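Local coordinates for protein ribokinase (Arabidopsis thaliana, PDB 6ILS) that catalyses the magnesium-dependent transfer of phosphate from ATP to the O-5 of D-ribose, giving D-ribose 5-phosphate in the chloroplast, at residues B[3-8]-B[265-270]; B[39-44]-B[165-170]; B[258-263]-B[298-303]; B[285-290]-B[306-311]. All blocks are in the same frame, centred on the assembly; numbering follows the deposited sequence.

Interaction 1: B[3-8]-B[265-270]; sequences PPLVVV and FAVAMV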
# COMPACT_ATOMS: atom_id res chain seq x y z
N PRO B 3 1.18 32.08 17.51
CA PRO B 3 0.15 31.06 17.72
C PRO B 3 -0.01 30.21 16.46
O PRO B 3 -0.26 30.73 15.38
CB PRO B 3 -1.12 31.89 18.02
CG PRO B 3 -0.78 33.30 17.62
CD PRO B 3 0.69 33.44 17.81
N PRO B 4 0.20 28.90 16.61
CA PRO B 4 0.42 28.04 15.46
C PRO B 4 -0.82 27.71 14.67
O PRO B 4 -1.95 27.76 15.18
CB PRO B 4 0.98 26.76 16.09
CG PRO B 4 0.35 26.73 17.45
CD PRO B 4 0.34 28.18 17.89
N LEU B 5 -0.59 27.36 13.40
CA LEU B 5 -1.61 26.66 12.62
C LEU B 5 -1.74 25.26 13.17
O LEU B 5 -0.76 24.49 13.20
CB LEU B 5 -1.24 26.62 11.13
CG LEU B 5 -1.99 25.58 10.27
CD1 LEU B 5 -3.46 25.93 10.16
CD2 LEU B 5 -1.36 25.47 8.88
N VAL B 6 -2.94 24.91 13.61
CA VAL B 6 -3.17 23.55 14.09
C VAL B 6 -4.16 22.81 13.21
O VAL B 6 -5.31 23.21 13.05
CB VAL B 6 -3.66 23.54 15.54
CG1 VAL B 6 -3.94 22.09 15.97
CG2 VAL B 6 -2.63 24.18 16.42
N VAL B 7 -3.67 21.73 12.59
CA VAL B 7 -4.46 20.91 11.70
C VAL B 7 -4.84 19.64 12.42
O VAL B 7 -3.96 18.87 12.84
CB VAL B 7 -3.68 20.55 10.40
CG1 VAL B 7 -4.55 19.75 9.45
CG2 VAL B 7 -3.14 21.84 9.72
N VAL B 8 -6.13 19.42 12.59
CA VAL B 8 -6.61 18.18 13.15
C VAL B 8 -7.28 17.42 12.03
O VAL B 8 -8.24 17.90 11.42
CB VAL B 8 -7.59 18.41 14.32
CG1 VAL B 8 -7.98 17.05 14.94
CG2 VAL B 8 -6.95 19.33 15.36
N PHE B 265 -4.41 29.80 2.31
CA PHE B 265 -5.37 30.82 2.72
C PHE B 265 -5.30 31.01 4.24
O PHE B 265 -5.25 32.13 4.74
CB PHE B 265 -6.78 30.42 2.28
CG PHE B 265 -7.84 31.41 2.68
CD1 PHE B 265 -8.41 31.37 3.95
CD2 PHE B 265 -8.28 32.37 1.79
CE1 PHE B 265 -9.39 32.30 4.32
CE2 PHE B 265 -9.25 33.30 2.16
CZ PHE B 265 -9.81 33.25 3.42
N ALA B 266 -5.28 29.91 4.98
CA ALA B 266 -5.24 29.95 6.47
C ALA B 266 -3.98 30.64 6.97
O ALA B 266 -4.06 31.39 7.91
CB ALA B 266 -5.37 28.56 7.02
N VAL B 267 -2.85 30.38 6.33
CA VAL B 267 -1.56 30.98 6.74
C VAL B 267 -1.64 32.48 6.49
O VAL B 267 -1.30 33.22 7.34
CB VAL B 267 -0.40 30.34 5.98
CG1 VAL B 267 0.86 31.16 6.14
CG2 VAL B 267 -0.19 28.90 6.40
N ALA B 268 -2.14 32.86 5.33
CA ALA B 268 -2.25 34.30 5.01
C ALA B 268 -3.21 34.96 6.00
O ALA B 268 -2.94 36.04 6.45
CB ALA B 268 -2.73 34.49 3.60
N MET B 269 -4.31 34.30 6.30
CA MET B 269 -5.31 34.87 7.23
C MET B 269 -4.73 34.98 8.64
O MET B 269 -4.83 36.02 9.20
CB MET B 269 -6.58 34.03 7.25
CG MET B 269 -7.51 34.41 8.35
SD MET B 269 -9.07 33.59 8.13
CE MET B 269 -9.79 34.67 6.91
N VAL B 270 -4.03 33.95 9.14
CA VAL B 270 -3.46 34.03 10.51
C VAL B 270 -2.30 35.05 10.57
O VAL B 270 -2.06 35.59 11.62
CB VAL B 270 -3.04 32.66 11.05
CG1 VAL B 270 -1.83 32.12 10.33
CG2 VAL B 270 -2.84 32.71 12.55

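Interaction 2: B[39-44]-B[165-170]; sequences GGKGAN and ILDVGG. With RIB (alpha-D-ribofuranose), chain F.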
# COMPACT_ATOMS: atom_id res chain seq x y z
N GLY B 39 0.13 11.30 2.12
CA GLY B 39 -1.00 12.14 1.78
C GLY B 39 -2.05 12.13 2.86
O GLY B 39 -1.75 11.93 4.04
N GLY B 40 -3.30 12.31 2.45
CA GLY B 40 -4.37 12.56 3.39
C GLY B 40 -4.61 14.06 3.48
O GLY B 40 -3.65 14.84 3.54
N LYS B 41 -5.88 14.47 3.56
CA LYS B 41 -6.17 15.91 3.54
C LYS B 41 -5.55 16.63 4.73
O LYS B 41 -5.03 17.71 4.58
CB LYS B 41 -7.69 16.16 3.48
CG LYS B 41 -8.24 15.79 2.12
CD LYS B 41 -9.74 15.85 1.99
CE LYS B 41 -10.14 15.35 0.59
NZ LYS B 41 -9.60 16.25 -0.49
N GLY B 42 -5.57 16.02 5.91
CA GLY B 42 -5.01 16.65 7.08
C GLY B 42 -3.50 16.77 6.99
O GLY B 42 -2.96 17.84 7.24
N ALA B 43 -2.82 15.68 6.66
CA ALA B 43 -1.36 15.72 6.56
C ALA B 43 -0.95 16.68 5.44
O ALA B 43 0.04 17.40 5.58
CB ALA B 43 -0.78 14.30 6.31
N ASN B 44 -1.69 16.68 4.34
CA ASN B 44 -1.39 17.61 3.23
C ASN B 44 -1.45 19.05 3.69
O ASN B 44 -0.58 19.86 3.37
CB ASN B 44 -2.37 17.45 2.07
CG ASN B 44 -2.14 16.18 1.28
OD1 ASN B 44 -1.12 15.52 1.43
ND2 ASN B 44 -3.08 15.87 0.40
N ILE B 165 -11.52 26.64 10.34
CA ILE B 165 -11.87 26.37 8.95
C ILE B 165 -12.17 24.90 8.76
O ILE B 165 -11.37 24.03 9.13
CB ILE B 165 -10.71 26.79 7.98
CG1 ILE B 165 -10.37 28.27 8.18
CG2 ILE B 165 -11.08 26.47 6.54
CD1 ILE B 165 -9.22 28.78 7.31
N LEU B 166 -13.33 24.61 8.17
CA LEU B 166 -13.70 23.26 7.84
C LEU B 166 -13.69 23.08 6.33
O LEU B 166 -14.51 23.65 5.60
CB LEU B 166 -15.08 22.90 8.42
CG LEU B 166 -15.65 21.56 7.97
CD1 LEU B 166 -14.83 20.37 8.52
CD2 LEU B 166 -17.13 21.44 8.40
N ASP B 167 -12.74 22.27 5.87
CA ASP B 167 -12.66 21.86 4.48
C ASP B 167 -13.68 20.75 4.34
O ASP B 167 -13.75 19.87 5.20
CB ASP B 167 -11.22 21.42 4.15
CG ASP B 167 -11.10 20.71 2.81
OD1 ASP B 167 -11.99 20.86 1.95
OD2 ASP B 167 -10.10 19.99 2.62
N VAL B 168 -14.48 20.81 3.29
CA VAL B 168 -15.60 19.88 3.16
C VAL B 168 -15.11 18.60 2.51
O VAL B 168 -15.80 17.59 2.48
CB VAL B 168 -16.78 20.52 2.38
CG1 VAL B 168 -17.95 19.57 2.26
CG2 VAL B 168 -17.23 21.75 3.10
N GLY B 169 -13.87 18.64 2.01
CA GLY B 169 -13.28 17.46 1.39
C GLY B 169 -13.25 16.27 2.33
O GLY B 169 -12.99 16.42 3.53
N GLY B 170 -13.52 15.10 1.78
CA GLY B 170 -13.54 13.86 2.53
C GLY B 170 -14.85 13.12 2.30
O GLY B 170 -15.26 12.92 1.16
O5 RIB F . -6.78 15.96 -1.09
C5 RIB F . -5.87 14.92 -1.31
C4 RIB F . -6.11 13.87 -0.43
O4 RIB F . -7.55 13.39 -0.48
C3 RIB F . -5.30 12.63 -1.00
O3 RIB F . -3.90 12.71 -0.45
C2 RIB F . -5.97 11.60 -0.73
O2 RIB F . -5.34 10.74 0.29
C1 RIB F . -7.48 12.11 -0.23
O1 RIB F . -7.63 11.87 1.12

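Interaction 3: B[258-263]-B[298-303]; sequences GDTFTA and SMPDRK. With ATP (adenosine-5'-triphosphate), chain E; RIB (alpha-D-ribofuranose), chain F.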
# COMPACT_ATOMS: atom_id res chain seq x y z
N GLY B 258 -6.19 21.49 -3.77
CA GLY B 258 -7.24 22.04 -2.94
C GLY B 258 -6.78 22.16 -1.49
O GLY B 258 -7.11 23.12 -0.81
N ASP B 259 -6.02 21.18 -1.03
CA ASP B 259 -5.46 21.22 0.32
C ASP B 259 -4.49 22.37 0.47
O ASP B 259 -4.49 23.07 1.48
CB ASP B 259 -4.77 19.90 0.65
CG ASP B 259 -5.74 18.73 0.70
OD1 ASP B 259 -6.84 18.93 1.25
OD2 ASP B 259 -5.41 17.64 0.19
N THR B 260 -3.67 22.56 -0.56
CA THR B 260 -2.71 23.65 -0.59
C THR B 260 -3.44 24.99 -0.55
O THR B 260 -3.07 25.91 0.21
CB THR B 260 -1.84 23.57 -1.85
OG1 THR B 260 -1.07 22.35 -1.80
CG2 THR B 260 -0.92 24.76 -1.96
N PHE B 261 -4.48 25.10 -1.37
CA PHE B 261 -5.25 26.34 -1.43
C PHE B 261 -5.78 26.71 -0.04
O PHE B 261 -5.63 27.84 0.43
CB PHE B 261 -6.42 26.21 -2.42
CG PHE B 261 -7.18 27.51 -2.62
CD1 PHE B 261 -8.23 27.86 -1.77
CD2 PHE B 261 -6.82 28.39 -3.61
CE1 PHE B 261 -8.91 29.06 -1.93
CE2 PHE B 261 -7.49 29.60 -3.78
CZ PHE B 261 -8.54 29.94 -2.93
N THR B 262 -6.40 25.73 0.61
CA THR B 262 -7.05 25.99 1.89
C THR B 262 -6.04 26.30 2.99
O THR B 262 -6.19 27.25 3.74
CB THR B 262 -7.93 24.78 2.32
OG1 THR B 262 -8.83 24.46 1.25
CG2 THR B 262 -8.73 25.12 3.55
N ALA B 263 -4.95 25.54 3.04
CA ALA B 263 -3.92 25.81 4.05
C ALA B 263 -3.19 27.14 3.81
O ALA B 263 -2.84 27.83 4.78
CB ALA B 263 -2.92 24.64 4.12
N SER B 298 4.79 18.22 -3.69
CA SER B 298 4.53 19.37 -4.55
C SER B 298 4.31 20.68 -3.79
O SER B 298 4.14 21.73 -4.40
CB SER B 298 3.30 19.11 -5.43
OG SER B 298 2.13 19.12 -4.64
N MET B 299 4.27 20.61 -2.47
CA MET B 299 3.98 21.84 -1.69
C MET B 299 5.08 22.87 -1.90
O MET B 299 6.23 22.55 -1.74
CB MET B 299 3.79 21.58 -0.20
CG MET B 299 2.54 22.23 0.29
SD MET B 299 1.17 21.20 -0.19
CE MET B 299 1.70 19.74 0.67
N PRO B 300 4.74 24.13 -2.21
CA PRO B 300 5.74 25.13 -2.45
C PRO B 300 6.27 25.83 -1.20
O PRO B 300 5.60 25.91 -0.25
CB PRO B 300 4.97 26.13 -3.30
CG PRO B 300 3.59 26.08 -2.73
CD PRO B 300 3.39 24.62 -2.39
N ASP B 301 7.48 26.35 -1.28
CA ASP B 301 8.01 27.16 -0.15
C ASP B 301 7.44 28.57 -0.25
O ASP B 301 7.04 28.96 -1.31
CB ASP B 301 9.53 27.14 -0.06
CG ASP B 301 10.24 27.81 -1.21
OD1 ASP B 301 9.59 28.45 -2.03
OD2 ASP B 301 11.46 27.68 -1.26
N ARG B 302 7.46 29.30 0.85
CA ARG B 302 6.88 30.66 0.89
C ARG B 302 7.50 31.59 -0.15
O ARG B 302 6.77 32.30 -0.78
CB ARG B 302 7.00 31.28 2.27
CG ARG B 302 6.45 32.69 2.26
CD ARG B 302 6.54 33.46 3.53
NE ARG B 302 5.73 32.71 4.42
CZ ARG B 302 4.66 33.18 5.00
NH1 ARG B 302 4.31 34.44 4.81
NH2 ARG B 302 4.00 32.40 5.80
N LYS B 303 8.82 31.59 -0.29
CA LYS B 303 9.48 32.51 -1.26
C LYS B 303 8.90 32.31 -2.66
O LYS B 303 8.72 33.28 -3.34
CB LYS B 303 10.98 32.26 -1.37
CG LYS B 303 11.71 31.90 -0.10
CD LYS B 303 13.19 31.69 -0.31
CE LYS B 303 13.64 30.29 0.00
NZ LYS B 303 13.61 29.45 -1.20
PG ATP E . -10.77 20.60 -4.39
O1G ATP E . -11.20 20.89 -3.00
O2G ATP E . -9.46 19.81 -4.40
O3G ATP E . -11.78 19.76 -5.11
PB ATP E . -11.02 22.29 -6.62
O1B ATP E . -10.72 23.70 -6.93
O2B ATP E . -12.45 22.10 -6.83
O3B ATP E . -10.62 22.02 -5.11
PA ATP E . -9.08 21.33 -8.55
O1A ATP E . -9.65 21.63 -9.93
O2A ATP E . -8.28 20.05 -8.59
O3A ATP E . -10.26 21.18 -7.51
O5' ATP E . -8.11 22.49 -8.14
C5' ATP E . -7.53 22.51 -6.85
C4' ATP E . -6.82 23.92 -6.67
O4' ATP E . -5.80 24.12 -7.82
C3' ATP E . -7.67 24.84 -6.79
O3' ATP E . -7.37 25.92 -5.88
C2' ATP E . -7.56 25.41 -8.34
O2' ATP E . -8.08 26.77 -8.34
C1' ATP E . -6.33 25.31 -8.66
N9 ATP E . -6.19 24.87 -10.06
C8 ATP E . -6.72 23.93 -10.90
N7 ATP E . -6.13 24.09 -12.11
C5 ATP E . -5.22 25.11 -12.02
C6 ATP E . -4.36 25.68 -12.95
N6 ATP E . -4.18 25.31 -14.33
N1 ATP E . -3.57 26.69 -12.59
C2 ATP E . -3.60 27.17 -11.29
N3 ATP E . -4.44 26.63 -10.37
C4 ATP E . -5.26 25.59 -10.75
O5 RIB F . -6.78 15.96 -1.09
C5 RIB F . -5.87 14.92 -1.31
C4 RIB F . -6.11 13.87 -0.43
O4 RIB F . -7.55 13.39 -0.48
C3 RIB F . -5.30 12.63 -1.00
O3 RIB F . -3.90 12.71 -0.45
C2 RIB F . -5.97 11.60 -0.73
O2 RIB F . -5.34 10.74 0.29
C1 RIB F . -7.48 12.11 -0.23
O1 RIB F . -7.63 11.87 1.12

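Interaction 4: B[285-290]-B[306-311]; sequences AASLCV and LKLLKF. With NA (sodium ion), chain G; ATP (adenosine-5'-triphosphate), chain E.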
# COMPACT_ATOMS: atom_id res chain seq x y z
N ALA B 285 -0.31 29.60 -4.39
CA ALA B 285 0.26 28.38 -3.83
C ALA B 285 -0.32 27.17 -4.53
O ALA B 285 0.41 26.23 -4.84
CB ALA B 285 0.03 28.31 -2.32
N ALA B 286 -1.63 27.17 -4.79
CA ALA B 286 -2.25 26.07 -5.53
C ALA B 286 -1.70 25.97 -6.97
O ALA B 286 -1.55 24.88 -7.50
CB ALA B 286 -3.78 26.24 -5.57
N SER B 287 -1.43 27.11 -7.59
CA SER B 287 -0.82 27.13 -8.94
C SER B 287 0.49 26.37 -8.98
O SER B 287 0.74 25.56 -9.88
CB SER B 287 -0.57 28.57 -9.38
OG SER B 287 -0.22 28.61 -10.76
N LEU B 288 1.35 26.64 -8.00
CA LEU B 288 2.63 25.94 -7.93
C LEU B 288 2.47 24.45 -7.66
O LEU B 288 3.18 23.61 -8.26
CB LEU B 288 3.51 26.58 -6.87
CG LEU B 288 3.91 28.01 -7.21
CD1 LEU B 288 4.64 28.67 -6.05
CD2 LEU B 288 4.78 28.04 -8.48
N CYS B 289 1.54 24.12 -6.77
CA CYS B 289 1.24 22.73 -6.42
C CYS B 289 0.91 21.85 -7.63
O CYS B 289 1.31 20.70 -7.69
CB CYS B 289 0.08 22.68 -5.41
SG CYS B 289 -0.49 21.01 -4.98
N VAL B 290 0.16 22.39 -8.59
CA VAL B 290 -0.31 21.55 -9.68
C VAL B 290 0.79 21.29 -10.70
O VAL B 290 0.59 20.51 -11.63
CB VAL B 290 -1.55 22.15 -10.41
CG1 VAL B 290 -2.70 22.40 -9.42
CG2 VAL B 290 -1.19 23.42 -11.17
N LEU B 306 5.48 33.89 -2.96
CA LEU B 306 5.60 35.37 -3.04
C LEU B 306 6.17 35.78 -4.40
O LEU B 306 5.75 36.79 -4.90
CB LEU B 306 6.47 35.87 -1.89
CG LEU B 306 5.89 35.70 -0.49
CD1 LEU B 306 6.84 36.25 0.55
CD2 LEU B 306 4.54 36.37 -0.37
N LYS B 307 7.08 35.01 -4.97
CA LYS B 307 7.66 35.37 -6.28
C LYS B 307 6.57 35.26 -7.34
O LYS B 307 6.48 36.12 -8.15
CB LYS B 307 8.85 34.48 -6.62
CG LYS B 307 9.68 34.93 -7.82
CD LYS B 307 10.74 33.94 -8.22
CE LYS B 307 11.71 34.44 -9.27
NZ LYS B 307 12.20 33.37 -10.16
N LEU B 308 5.75 34.22 -7.28
CA LEU B 308 4.70 34.10 -8.29
C LEU B 308 3.73 35.27 -8.15
O LEU B 308 3.26 35.81 -9.14
CB LEU B 308 3.97 32.76 -8.17
CG LEU B 308 2.93 32.42 -9.23
CD1 LEU B 308 3.49 32.51 -10.69
CD2 LEU B 308 2.36 31.03 -8.97
N LEU B 309 3.46 35.67 -6.92
CA LEU B 309 2.57 36.82 -6.67
C LEU B 309 3.12 38.12 -7.23
O LEU B 309 2.39 38.94 -7.78
CB LEU B 309 2.33 37.00 -5.17
CG LEU B 309 1.39 35.97 -4.55
CD1 LEU B 309 1.33 36.17 -3.03
CD2 LEU B 309 0.02 36.13 -5.15
N LYS B 310 4.42 38.32 -7.04
CA LYS B 310 5.08 39.50 -7.55
C LYS B 310 4.90 39.61 -9.05
O LYS B 310 4.60 40.68 -9.57
CB LYS B 310 6.57 39.47 -7.20
CG LYS B 310 7.31 40.75 -7.51
CD LYS B 310 8.77 40.65 -7.12
CE LYS B 310 9.53 41.88 -7.57
NZ LYS B 310 10.99 41.77 -7.28
N PHE B 311 5.07 38.49 -9.75
CA PHE B 311 5.18 38.53 -11.21
C PHE B 311 3.92 38.16 -11.98
O PHE B 311 3.92 38.19 -13.22
CB PHE B 311 6.36 37.64 -11.64
CG PHE B 311 7.69 38.19 -11.22
CD1 PHE B 311 7.99 39.53 -11.47
CD2 PHE B 311 8.60 37.42 -10.54
CE1 PHE B 311 9.21 40.07 -11.07
CE2 PHE B 311 9.82 37.95 -10.13
CZ PHE B 311 10.12 39.28 -10.39
NA NA G . 0.53 18.22 -7.06
PG ATP E . -10.77 20.60 -4.39
O1G ATP E . -11.20 20.89 -3.00
O2G ATP E . -9.46 19.81 -4.40
O3G ATP E . -11.78 19.76 -5.11
PB ATP E . -11.02 22.29 -6.62
O1B ATP E . -10.72 23.70 -6.93
O2B ATP E . -12.45 22.10 -6.83
O3B ATP E . -10.62 22.02 -5.11
PA ATP E . -9.08 21.33 -8.55
O1A ATP E . -9.65 21.63 -9.93
O2A ATP E . -8.28 20.05 -8.59
O3A ATP E . -10.26 21.18 -7.51
O5' ATP E . -8.11 22.49 -8.14
C5' ATP E . -7.53 22.51 -6.85
C4' ATP E . -6.82 23.92 -6.67
O4' ATP E . -5.80 24.12 -7.82
C3' ATP E . -7.67 24.84 -6.79
O3' ATP E . -7.37 25.92 -5.88
C2' ATP E . -7.56 25.41 -8.34
O2' ATP E . -8.08 26.77 -8.34
C1' ATP E . -6.33 25.31 -8.66
N9 ATP E . -6.19 24.87 -10.06
C8 ATP E . -6.72 23.93 -10.90
N7 ATP E . -6.13 24.09 -12.11
C5 ATP E . -5.22 25.11 -12.02
C6 ATP E . -4.36 25.68 -12.95
N6 ATP E . -4.18 25.31 -14.33
N1 ATP E . -3.57 26.69 -12.59
C2 ATP E . -3.60 27.17 -11.29
N3 ATP E . -4.44 26.63 -10.37
C4 ATP E . -5.26 25.59 -10.75

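Interaction 1: B[3-8]-B[265-270]
Val-267 and Val-270 of helix 257-270 meet Leu-5, the first residue of strand 5-8, and Pro-3 in the loop just before it. Earlier on the helix, Ala-266 is a near neighbour of Leu-5: its CB lies 4.5 Å from Leu-5 CD1, and it also touches Leu-140 of the neighbouring strand 138-143. One residue on, Val-267 makes the closest side-chain pairing of the contact: its CG2 is 4.4 Å from Leu-5 CD2. The two branches of Leu-5 are thus divided between successive residues of the helix, CD1 going to Ala-266 and CD2 to Val-267. This is possible because Leu-5 projects from the strand with CG anti to its backbone N (chi1 162°), which carries the fork across to the helix. Val-270 follows Ala-266 by one helical turn, as the bond from Val-270 N to Ala-266 O (2.8 Å) attests. Its CG2 comes to 4.3 Å from Pro-3 O, an apolar approach to a carbonyl that already accepts a hydrogen bond from Tyr-54 OH. No hydrogen bond joins the two segments; the wide spacings indicate loose apolar packing, buried around Leu-5 and shallower at Pro-3. Strand 5-8 runs parallel between strands 56-63 and 138-143, so the contact is a helix laid on the central sheet, the layered alpha/beta architecture of PfkB-family sugar kinases.

Interaction 2: B[39-44]-B[165-170]
The flat peptide between Gly-169 and Gly-170 has the aliphatic end of Lys-41 on one face: CD stands 3.6 Å from Gly-169 C, almost straight above it, and CE 3.6 Å from Gly-170 N. The second flat group, the Asp-167 carboxylate, is approached from above its plane: Gly-169 N donates to OD1 (2.9 Å) from 68° out of the plane, closing an Asx turn. OD1 also takes part in a salt bridge with Lys-225, which helps to fix the carboxylate. Lys-41 NZ and Asp-167 OD2 are 4.9 Å apart, too far for a salt bridge, though the opposite charges probably attract.

The lysine chain is extended until its last torsion, where a bend (chi4 -64°) turns NZ off the peptide and onto the sugar, giving a 2.9 Å hydrogen bond from NZ to ribose O5. At the N-cap of helix 41-51, Gly-40 N binds ribose O3 at 3.0 Å in a nearly straight bond (166°), while Asn-44 ND2 adds a weak one to the same oxygen. Strand 164-170 therefore backs a lysine whose tip serves the substrate, and the glycine-rich helix start forms one wall of the ribose pocket of this PfkB-family kinase, completed by Asn-12, Asp-14, Glu-144 and Asp-259.

Interaction 3: B[258-263]-B[298-303]
Thr-260 holds OG1 beside its backbone N (chi1 -64°), which puts CG2 anti to that N, while two bends (chi2 79°, chi3 59°) fold the Met-299 chain back beside the threonine, although the position of its sulfur is doubtful. The two side chains slide past each other in opposite directions. This happens at the start of helix 257-270, where Gly-258 and Asp-259 end the DTTGAGD sequence of the PfkB family, the segment that forms the anion hole and carries the probable proton acceptor, Asp-259.

The modelled approach of Met-299 SD to Thr-260 OG1 is too close to be trusted; the polar partner of that hydroxyl is Gly-256 O. The methyl branch provides the sounder evidence of packing, with Thr-260 CG2 4.3 Å from Pro-300 CD. Ala-47 and Cys-48 of helix 41-51 also pack on Met-299. Beyond the proline, Asp-301 is the N-cap of helix 302-312, and its OD2 forms a 2.8 Å salt bridge with Lys-303 NZ.

On the helix itself, Gly-258 O is gripped twice from opposite faces of its plane, by Thr-262 N (3.1 Å) and by Thr-262 OG1 (3.0 Å). Gly-258 CA approaches the gamma-phosphate oxygen O2G of ATP to 3.5 Å, and a side chain at this position would collide with that oxygen. The ribose O5 stands well away from the gamma-phosphorus, too far for direct transfer as modelled. Asp-259 OD2, also bonded by Asn-44 ND2, accepts a 2.5 Å hydrogen bond from ribose O5.

Interaction 4: B[285-290]-B[306-311]
Helix 275-289 and helix 302-312 stand 8.4 Å apart between the CA atoms of Leu-288 and Leu-308, their nearest backbone pair here. The gap is filled by leucine side chains reaching toward each other, tip to tip. Leu-308 does its touching with one methyl: CD2 is 3.8 Å from Leu-288 CG and equally 3.8 Å from Ser-287 CB, so it rests across two consecutive residues. With CG anti to the backbone N (chi1 -174°), Leu-308 directs that branch at the facing helix. No hydrogen bond crosses; the hydroxyl of Ser-287 is bonded instead to Ile-246 O.

Ser-287 sits between Leu-308 and the adenine: its CB is also 3.8 Å from C2 of ATP, and its CA lies 3.6 Å from the same C2. Ala-286 and Val-290 border the nucleotide as well, Ala-286 CB packing 3.6 Å from the ribose hydroxyl O3' of ATP. Cys-289 O binds the sodium ion at 2.7 Å, joined by the carbonyls of Asp-253, Thr-255, Val-292 and Gly-294. One helix thus packs against the C-terminal helix 302-312 while it borders the adenosine pocket and, through its Cys-289 carbonyl, the monovalent cation site, predicted to hold potassium, of a ribokinase.

How the interactions relate
No hydrogen bond crosses between the segments of any of the four; interactions 2 and 3 differ in that their polar groups bind the ribose, which both touch. Interactions 1 and 4 are apolar packing farther out. Helix 257-270 serves two roles: its start belongs to interaction 3 at the ligands, its end to interaction 1 on the central sheet, where interaction 2 also arrives through strand 164-170. Interactions 3 and 4 both draw on helix 302-312 and both border ATP; they meet where Pro-300 CB packs on Leu-288 CD1. The touching residues of interaction 3 are all buried, whereas interaction 4, its centre about 18 Å from the chain centre, is partly exposed.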